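Local structure of D-glycero-alpha-D-manno-heptose 7-phosphate kinase (Campylobacter jejuni subsp. jejuni, 4N3O) at residues 205-214 / 274-282. The protein phosphorylates D-glycero-alpha-D-manno-heptose 7-phosphate at C-1 with ATP, giving the 1,7-bisphosphate used in building the capsule polysaccharide. Sequence-based numbering, arbitrary orientation.
Sequences YFTNITREAK and SNDELERIY
Ile-209 packs its side chain on the first turn of helix 276-287, where its terminal CD1 lies 3.6 Å from Leu-278 CD2 and 3.8 Å from Glu-277 CG. With CG1 anti to the carbonyl carbon (chi1 -73°) and CD1 extended beyond it, the long branch reaches the helix, while Ile-209 CG2 rests against the amide of Asn-275, 3.8 Å from ND2. The same Leu-278 methyl, CD2, also touches Thr-207 CG2, their side chains roughly perpendicular. One turn further along the helix, Ile-281 CG2 comes obliquely to the ring of Tyr-205, 4.0 Å from CE2; the hydroxyl of this tyrosine is hydrogen-bonded to the backbone N of Gly-325.

These apolar contacts join the end of strand 202-206 to a helix packed beside the four-stranded antiparallel sheet of the C-terminal half of this GHMP kinase. Ile-281 also touches Met-304 on the neighbouring strand 303-308. The residue after Tyr-205, Phe-206, packs against Ser-114 and Leu-116, residues assigned to ATP binding by similarity.

Polar groups gather at the helix start. Asn-275 is the N-cap, its OD1 accepting a weak bond from Glu-277 N at 3.3 Å. Arg-211 lays its CG and CD along this amide, the two side chains running in opposite senses, with CD 3.2 Å from Asn-275 CG; the guanidinium and amide planes are 56° apart. Ser-274 O sits over one face of the guanidinium, a placement too poorly angled for a hydrogen bond to NH2. Further along the helix, Glu-277, its chain bent at chi2 (68°), places OE2 2.9 Å from Arg-280 NH1 in a salt bridge at the guanidinium edge; NH2 of this arginine pairs with Glu-323.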
# COMPACT_ATOMS: atom_id res chain seq x y z
N TYR A 205 -2.07 -14.15 1.13
CA TYR A 205 -1.61 -14.84 2.32
C TYR A 205 -0.33 -15.63 2.11
O TYR A 205 -0.28 -16.48 1.24
CB TYR A 205 -2.71 -15.80 2.77
CG TYR A 205 -2.37 -16.70 3.95
CD1 TYR A 205 -2.30 -16.18 5.24
CD2 TYR A 205 -2.18 -18.07 3.78
CE1 TYR A 205 -2.02 -16.99 6.32
CE2 TYR A 205 -1.90 -18.90 4.86
CZ TYR A 205 -1.82 -18.35 6.12
OH TYR A 205 -1.53 -19.14 7.21
N PHE A 206 0.70 -15.32 2.89
CA PHE A 206 1.94 -16.07 2.87
C PHE A 206 1.77 -17.18 3.87
O PHE A 206 1.45 -16.94 5.03
CB PHE A 206 3.14 -15.19 3.20
CG PHE A 206 3.57 -14.32 2.05
CD1 PHE A 206 4.48 -14.78 1.11
CD2 PHE A 206 3.06 -13.04 1.90
CE1 PHE A 206 4.88 -13.98 0.05
CE2 PHE A 206 3.46 -12.23 0.85
CZ PHE A 206 4.36 -12.71 -0.08
N THR A 207 2.03 -18.40 3.42
CA THR A 207 1.77 -19.60 4.20
C THR A 207 2.73 -20.02 5.31
O THR A 207 2.28 -20.48 6.36
CB THR A 207 1.73 -20.80 3.25
OG1 THR A 207 3.01 -20.97 2.65
CG2 THR A 207 0.67 -20.59 2.16
N ASN A 208 4.04 -19.88 5.06
CA ASN A 208 5.08 -20.32 5.99
C ASN A 208 4.96 -21.82 6.21
O ASN A 208 5.11 -22.32 7.32
CB ASN A 208 5.05 -19.56 7.33
CG ASN A 208 5.39 -18.08 7.16
OD1 ASN A 208 5.77 -17.63 6.07
ND2 ASN A 208 5.26 -17.32 8.24
N ILE A 209 4.66 -22.53 5.13
CA ILE A 209 4.52 -23.98 5.14
C ILE A 209 5.82 -24.65 4.69
O ILE A 209 6.64 -24.04 4.01
CB ILE A 209 3.37 -24.43 4.19
CG1 ILE A 209 2.01 -24.08 4.79
CG2 ILE A 209 3.41 -25.94 3.95
CD1 ILE A 209 0.85 -24.41 3.89
N THR A 210 5.99 -25.89 5.13
CA THR A 210 7.10 -26.73 4.73
C THR A 210 6.42 -28.07 4.46
O THR A 210 5.87 -28.69 5.38
CB THR A 210 8.17 -26.84 5.83
OG1 THR A 210 7.58 -27.34 7.03
CG2 THR A 210 8.80 -25.47 6.10
N ARG A 211 6.41 -28.51 3.20
CA ARG A 211 5.71 -29.75 2.86
C ARG A 211 6.42 -30.99 3.40
O ARG A 211 7.63 -30.97 3.63
CB ARG A 211 5.46 -29.86 1.34
CG ARG A 211 4.48 -30.97 0.97
CD ARG A 211 3.79 -30.77 -0.38
NE ARG A 211 4.54 -31.21 -1.55
CZ ARG A 211 4.45 -32.42 -2.10
NH1 ARG A 211 5.16 -32.71 -3.18
NH2 ARG A 211 3.66 -33.36 -1.58
N GLU A 212 5.65 -32.05 3.62
CA GLU A 212 6.17 -33.32 4.13
C GLU A 212 5.46 -34.49 3.45
O GLU A 212 4.66 -34.29 2.53
CB GLU A 212 6.03 -33.39 5.66
CG GLU A 212 4.62 -33.11 6.18
CD GLU A 212 4.51 -33.27 7.70
OE1 GLU A 212 5.15 -34.18 8.27
OE2 GLU A 212 3.74 -32.49 8.31
N ALA A 213 5.76 -35.71 3.89
CA ALA A 213 5.14 -36.91 3.32
C ALA A 213 3.64 -36.98 3.60
O ALA A 213 3.19 -37.68 4.51
CB ALA A 213 5.83 -38.17 3.82
N LYS A 214 2.87 -36.21 2.82
CA LYS A 214 1.41 -36.18 2.89
C LYS A 214 0.83 -37.35 3.69
O LYS A 214 -0.32 -37.75 3.50
CB LYS A 214 0.82 -36.15 1.47
CG LYS A 214 1.20 -37.33 0.57
CD LYS A 214 2.68 -37.34 0.16
CE LYS A 214 3.03 -38.55 -0.69
NZ LYS A 214 2.24 -38.60 -1.95
N SER A 274 -1.88 -31.26 -4.13
CA SER A 274 -0.62 -32.01 -3.95
C SER A 274 0.01 -31.82 -2.56
O SER A 274 1.10 -32.34 -2.29
CB SER A 274 0.41 -31.65 -5.03
OG SER A 274 0.80 -30.29 -4.92
N ASN A 275 -0.67 -31.07 -1.69
CA ASN A 275 -0.19 -30.87 -0.33
C ASN A 275 -1.38 -30.83 0.63
O ASN A 275 -2.37 -30.13 0.40
CB ASN A 275 0.63 -29.59 -0.24
CG ASN A 275 1.28 -29.41 1.12
OD1 ASN A 275 1.21 -30.29 1.97
ND2 ASN A 275 1.93 -28.28 1.31
N ASP A 276 -1.28 -31.59 1.72
CA ASP A 276 -2.37 -31.68 2.71
C ASP A 276 -2.60 -30.36 3.46
O ASP A 276 -3.73 -30.00 3.74
CB ASP A 276 -2.10 -32.81 3.71
CG ASP A 276 -1.89 -34.16 3.03
OD1 ASP A 276 -1.78 -34.20 1.79
OD2 ASP A 276 -1.82 -35.19 3.75
N GLU A 277 -1.52 -29.65 3.78
CA GLU A 277 -1.62 -28.39 4.53
C GLU A 277 -2.12 -27.21 3.68
O GLU A 277 -2.83 -26.34 4.19
CB GLU A 277 -0.28 -28.07 5.21
CG GLU A 277 -0.37 -27.05 6.35
CD GLU A 277 -1.11 -27.57 7.59
OE1 GLU A 277 -1.77 -28.63 7.53
OE2 GLU A 277 -1.04 -26.90 8.64
N LEU A 278 -1.74 -27.16 2.40
CA LEU A 278 -2.24 -26.13 1.49
C LEU A 278 -3.71 -26.40 1.22
O LEU A 278 -4.53 -25.49 1.25
CB LEU A 278 -1.48 -26.11 0.15
CG LEU A 278 -0.07 -25.50 0.11
CD1 LEU A 278 0.56 -25.72 -1.26
CD2 LEU A 278 -0.08 -24.02 0.44
N GLU A 279 -4.04 -27.67 0.95
CA GLU A 279 -5.41 -28.08 0.69
C GLU A 279 -6.32 -27.74 1.89
O GLU A 279 -7.48 -27.34 1.72
CB GLU A 279 -5.46 -29.58 0.38
CG GLU A 279 -6.83 -30.15 0.01
CD GLU A 279 -6.78 -31.64 -0.33
OE1 GLU A 279 -5.70 -32.26 -0.22
OE2 GLU A 279 -7.84 -32.21 -0.70
N ARG A 280 -5.77 -27.86 3.11
CA ARG A 280 -6.52 -27.55 4.30
C ARG A 280 -6.72 -26.03 4.37
O ARG A 280 -7.79 -25.57 4.74
CB ARG A 280 -5.79 -28.02 5.56
CG ARG A 280 -6.75 -28.38 6.70
CD ARG A 280 -6.13 -28.46 8.09
NE ARG A 280 -6.16 -27.18 8.82
CZ ARG A 280 -5.13 -26.34 8.97
NH1 ARG A 280 -3.95 -26.62 8.47
NH2 ARG A 280 -5.29 -25.22 9.66
N ILE A 281 -5.70 -25.26 4.01
CA ILE A 281 -5.78 -23.80 4.04
C ILE A 281 -6.79 -23.30 3.02
O ILE A 281 -7.60 -22.44 3.33
CB ILE A 281 -4.40 -23.14 3.85
CG1 ILE A 281 -3.48 -23.45 5.04
CG2 ILE A 281 -4.52 -21.62 3.70
CD1 ILE A 281 -3.96 -22.87 6.37
N TYR A 282 -6.76 -23.87 1.81
CA TYR A 282 -7.72 -23.54 0.76
C TYR A 282 -9.14 -23.79 1.29
O TYR A 282 -10.00 -22.91 1.22
CB TYR A 282 -7.48 -24.40 -0.48
CG TYR A 282 -8.44 -24.13 -1.63
CD1 TYR A 282 -8.19 -23.10 -2.55
CD2 TYR A 282 -9.58 -24.91 -1.80
CE1 TYR A 282 -9.07 -22.86 -3.60
CE2 TYR A 282 -10.46 -24.68 -2.85
CZ TYR A 282 -10.21 -23.66 -3.75
OH TYR A 282 -11.09 -23.44 -4.78